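Local coordinates for peptide ABC transporter, peptide-binding protein (PDB 2D5W) that binds oligopeptides, here in complex with a pentapeptide, and probably serves as the solute-binding component of a peptide ABC transporter, at residues A[315-321]-A[396-401]. Sequence-based numbering, arbitrary orientation.
Sequences QVVKDLG and RTVNGR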
ATOM      1  N   GLN A 315       6.497   1.398 -27.819  1.00 15.45           N
ATOM      2  CA  GLN A 315       5.701   1.384 -29.038  1.00 16.10           C
ATOM      3  C   GLN A 315       4.389   0.614 -28.920  1.00 15.62           C
ATOM      4  O   GLN A 315       3.411   0.966 -29.576  1.00 15.32           O
ATOM      5  CB  GLN A 315       6.529   0.854 -30.211  1.00 18.14           C
ATOM      6  CG  GLN A 315       5.905   1.127 -31.579  1.00 18.95           C
ATOM      7  CD  GLN A 315       5.511   2.588 -31.775  1.00 18.81           C
ATOM      8  OE1 GLN A 315       6.306   3.500 -31.533  1.00 20.52           O
ATOM      9  NE2 GLN A 315       4.281   2.814 -32.220  1.00 18.98           N
ATOM     10  N   VAL A 316       4.358  -0.423 -28.089  1.00 15.33           N
ATOM     11  CA  VAL A 316       3.135  -1.204 -27.900  1.00 15.17           C
ATOM     12  C   VAL A 316       2.020  -0.295 -27.378  1.00 13.65           C
ATOM     13  O   VAL A 316       0.858  -0.425 -27.766  1.00 13.32           O
ATOM     14  CB  VAL A 316       3.358  -2.356 -26.896  1.00 17.13           C
ATOM     15  CG1 VAL A 316       2.055  -3.102 -26.658  1.00 19.30           C
ATOM     16  CG2 VAL A 316       4.424  -3.303 -27.426  1.00 20.84           C
ATOM     17  N   VAL A 317       2.390   0.628 -26.497  1.00 12.54           N
ATOM     18  CA  VAL A 317       1.441   1.575 -25.927  1.00 12.77           C
ATOM     19  C   VAL A 317       0.862   2.459 -27.030  1.00 12.32           C
ATOM     20  O   VAL A 317      -0.348   2.674 -27.096  1.00 12.47           O
ATOM     21  CB  VAL A 317       2.127   2.454 -24.857  1.00 13.20           C
ATOM     22  CG1 VAL A 317       1.227   3.611 -24.456  1.00 14.07           C
ATOM     23  CG2 VAL A 317       2.464   1.603 -23.643  1.00 15.19           C
ATOM     24  N   LYS A 318       1.728   2.970 -27.899  1.00 12.66           N
ATOM     25  CA  LYS A 318       1.277   3.819 -28.998  1.00 13.67           C
ATOM     26  C   LYS A 318       0.476   3.014 -30.017  1.00 12.80           C
ATOM     27  O   LYS A 318      -0.514   3.501 -30.556  1.00 13.31           O
ATOM     28  CB  LYS A 318       2.470   4.492 -29.681  1.00 16.26           C
ATOM     29  CG  LYS A 318       3.203   5.485 -28.786  1.00 17.74           C
ATOM     30  CD  LYS A 318       4.225   6.309 -29.562  1.00 19.42           C
ATOM     31  CE  LYS A 318       3.554   7.244 -30.562  1.00 20.25           C
ATOM     32  NZ  LYS A 318       4.548   8.082 -31.299  1.00 21.41           N
ATOM     33  N   ASP A 319       0.905   1.782 -30.273  1.00 12.44           N
ATOM     34  CA  ASP A 319       0.209   0.909 -31.215  1.00 12.57           C
ATOM     35  C   ASP A 319      -1.240   0.706 -30.781  1.00 12.55           C
ATOM     36  O   ASP A 319      -2.170   0.826 -31.583  1.00 12.73           O
ATOM     37  CB  ASP A 319       0.910  -0.450 -31.298  1.00 14.34           C
ATOM     38  CG  ASP A 319       2.222  -0.393 -32.061  1.00 14.89           C
ATOM     39  OD1 ASP A 319       2.957  -1.401 -32.045  1.00 17.44           O
ATOM     40  OD2 ASP A 319       2.516   0.652 -32.679  1.00 15.99           O
ATOM     41  N   LEU A 320      -1.424   0.401 -29.500  1.00 11.25           N
ATOM     42  CA  LEU A 320      -2.755   0.175 -28.947  1.00 11.34           C
ATOM     43  C   LEU A 320      -3.498   1.475 -28.657  1.00 10.97           C
ATOM     44  O   LEU A 320      -4.704   1.465 -28.412  1.00 12.16           O
ATOM     45  CB  LEU A 320      -2.653  -0.642 -27.658  1.00 11.84           C
ATOM     46  CG  LEU A 320      -2.115  -2.065 -27.790  1.00 13.03           C
ATOM     47  CD1 LEU A 320      -1.974  -2.689 -26.407  1.00 14.34           C
ATOM     48  CD2 LEU A 320      -3.058  -2.882 -28.656  1.00 14.61           C
ATOM     49  N   GLY A 321      -2.769   2.586 -28.676  1.00 10.64           N
ATOM     50  CA  GLY A 321      -3.374   3.880 -28.406  1.00 10.52           C
ATOM     51  C   GLY A 321      -3.780   4.071 -26.953  1.00  9.43           C
ATOM     52  O   GLY A 321      -4.706   4.824 -26.651  1.00 10.01           O
ATOM     53  N   ARG A 396      -5.244  -2.219 -37.040  1.00 13.40           N
ATOM     54  CA  ARG A 396      -5.055  -0.892 -37.613  1.00 14.42           C
ATOM     55  C   ARG A 396      -3.576  -0.738 -37.943  1.00 14.03           C
ATOM     56  O   ARG A 396      -2.753  -1.554 -37.528  1.00 15.86           O
ATOM     57  CB  ARG A 396      -5.514   0.214 -36.655  1.00 14.79           C
ATOM     58  CG  ARG A 396      -4.600   0.500 -35.479  1.00 14.39           C
ATOM     59  CD  ARG A 396      -5.088   1.729 -34.728  1.00 15.40           C
ATOM     60  NE  ARG A 396      -4.219   2.074 -33.606  1.00 14.55           N
ATOM     61  CZ  ARG A 396      -4.301   3.204 -32.913  1.00 15.63           C
ATOM     62  NH1 ARG A 396      -3.465   3.428 -31.908  1.00 16.08           N
ATOM     63  NH2 ARG A 396      -5.214   4.116 -33.223  1.00 16.44           N
ATOM     64  N   THR A 397      -3.240   0.290 -38.712  1.00 15.68           N
ATOM     65  CA  THR A 397      -1.852   0.518 -39.084  1.00 16.19           C
ATOM     66  C   THR A 397      -1.274   1.684 -38.293  1.00 15.31           C
ATOM     67  O   THR A 397      -1.902   2.732 -38.174  1.00 16.38           O
ATOM     68  CB  THR A 397      -1.727   0.814 -40.593  1.00 17.01           C
ATOM     69  OG1 THR A 397      -2.300  -0.268 -41.338  1.00 19.29           O
ATOM     70  CG2 THR A 397      -0.265   0.970 -40.988  1.00 18.87           C
ATOM     71  N   VAL A 398      -0.083   1.482 -37.741  1.00 14.76           N
ATOM     72  CA  VAL A 398       0.607   2.511 -36.967  1.00 14.39           C
ATOM     73  C   VAL A 398       2.068   2.502 -37.398  1.00 14.82           C
ATOM     74  O   VAL A 398       2.739   1.475 -37.320  1.00 15.14           O
ATOM     75  CB  VAL A 398       0.524   2.232 -35.446  1.00 14.19           C
ATOM     76  CG1 VAL A 398       1.299   3.293 -34.674  1.00 15.81           C
ATOM     77  CG2 VAL A 398      -0.929   2.217 -34.998  1.00 14.95           C
ATOM     78  N   ASN A 399       2.554   3.650 -37.862  1.00 16.02           N
ATOM     79  CA  ASN A 399       3.931   3.766 -38.325  1.00 17.80           C
ATOM     80  C   ASN A 399       4.214   2.739 -39.424  1.00 17.23           C
ATOM     81  O   ASN A 399       5.308   2.179 -39.496  1.00 17.98           O
ATOM     82  CB  ASN A 399       4.910   3.569 -37.160  1.00 18.93           C
ATOM     83  CG  ASN A 399       4.863   4.706 -36.151  1.00 21.15           C
ATOM     84  OD1 ASN A 399       5.557   4.675 -35.134  1.00 23.84           O
ATOM     85  ND2 ASN A 399       4.052   5.719 -36.432  1.00 20.53           N
ATOM     86  N   GLY A 400       3.213   2.489 -40.265  1.00 16.65           N
ATOM     87  CA  GLY A 400       3.367   1.545 -41.362  1.00 18.58           C
ATOM     88  C   GLY A 400       3.314   0.078 -40.974  1.00 18.89           C
ATOM     89  O   GLY A 400       3.464  -0.799 -41.825  1.00 20.42           O
ATOM     90  N   ARG A 401       3.090  -0.192 -39.692  1.00 18.06           N
ATOM     91  CA  ARG A 401       3.031  -1.559 -39.189  1.00 18.66           C
ATOM     92  C   ARG A 401       1.608  -1.966 -38.835  1.00 17.14           C
ATOM     93  O   ARG A 401       0.841  -1.171 -38.296  1.00 15.58           O
ATOM     94  CB  ARG A 401       3.920  -1.683 -37.952  1.00 20.27           C
ATOM     95  CG  ARG A 401       5.393  -1.425 -38.225  1.00 24.78           C
ATOM     96  CD  ARG A 401       6.145  -0.972 -36.977  1.00 28.35           C
ATOM     97  NE  ARG A 401       5.849  -1.791 -35.804  1.00 31.12           N
ATOM     98  CZ  ARG A 401       4.848  -1.557 -34.960  1.00 32.53           C
ATOM     99  NH1 ARG A 401       4.039  -0.522 -35.152  1.00 33.50           N
ATOM    100  NH2 ARG A 401       4.653  -2.361 -33.924  1.00 33.18           N
TER
HETATM  101  O   HOH W   1       6.381   6.351 -32.396  1.00 18.61           O
HETATM  102  O   HOH W   2       3.123   5.697 -33.151  1.00 25.76           O
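Gln315 sets its CG over one face of the Arg401 guanidinium and its NE2 3.9 Å from Val398 CG1. A bend at CG (chi2 51°) lays NE2 along the helix to donate to Asp319 OD2 at 2.8 Å, one turn on, from above the carboxylate plane; an N-H...O angle of 178° makes this bond essentially straight. The amides of Gln315 and Asn399 stay apart, turned against each other, and two waters link them, each bonded only weakly to Asn399 OD1; one also accepts from Lys318 NZ. Asp319 takes bonds from both arginines, through carboxylate and carbonyl oxygen. Arg401 grips the carboxylate end-on, NH2 to OD1 at 2.7 Å and NH1 to OD2 at 3.1 Å, both on the syn side, with the two planes 21° apart. Gln315 and Arg401 reach OD2 from opposite faces, while Val398 CG1 lies 3.5 Å from the same oxygen. Arg396, extended from CG to NE, clasps Asp319 O side-on: NE, at 3.1 Å, comes nearly in line with the carbonyl bond, NH1, at 2.9 Å, from well above its plane; NH2 bonds Met384 O. Two residues on, Gly321, with positive phi, closes the helix as the C-prime residue of a Schellman motif. Arg396, on the strand entering type I' turn 398-401, and Arg401, its last residue, thus dock the helix end, probably stabilising the ionised, buried aspartate and suiting positive charge to the helix's carboxyl end.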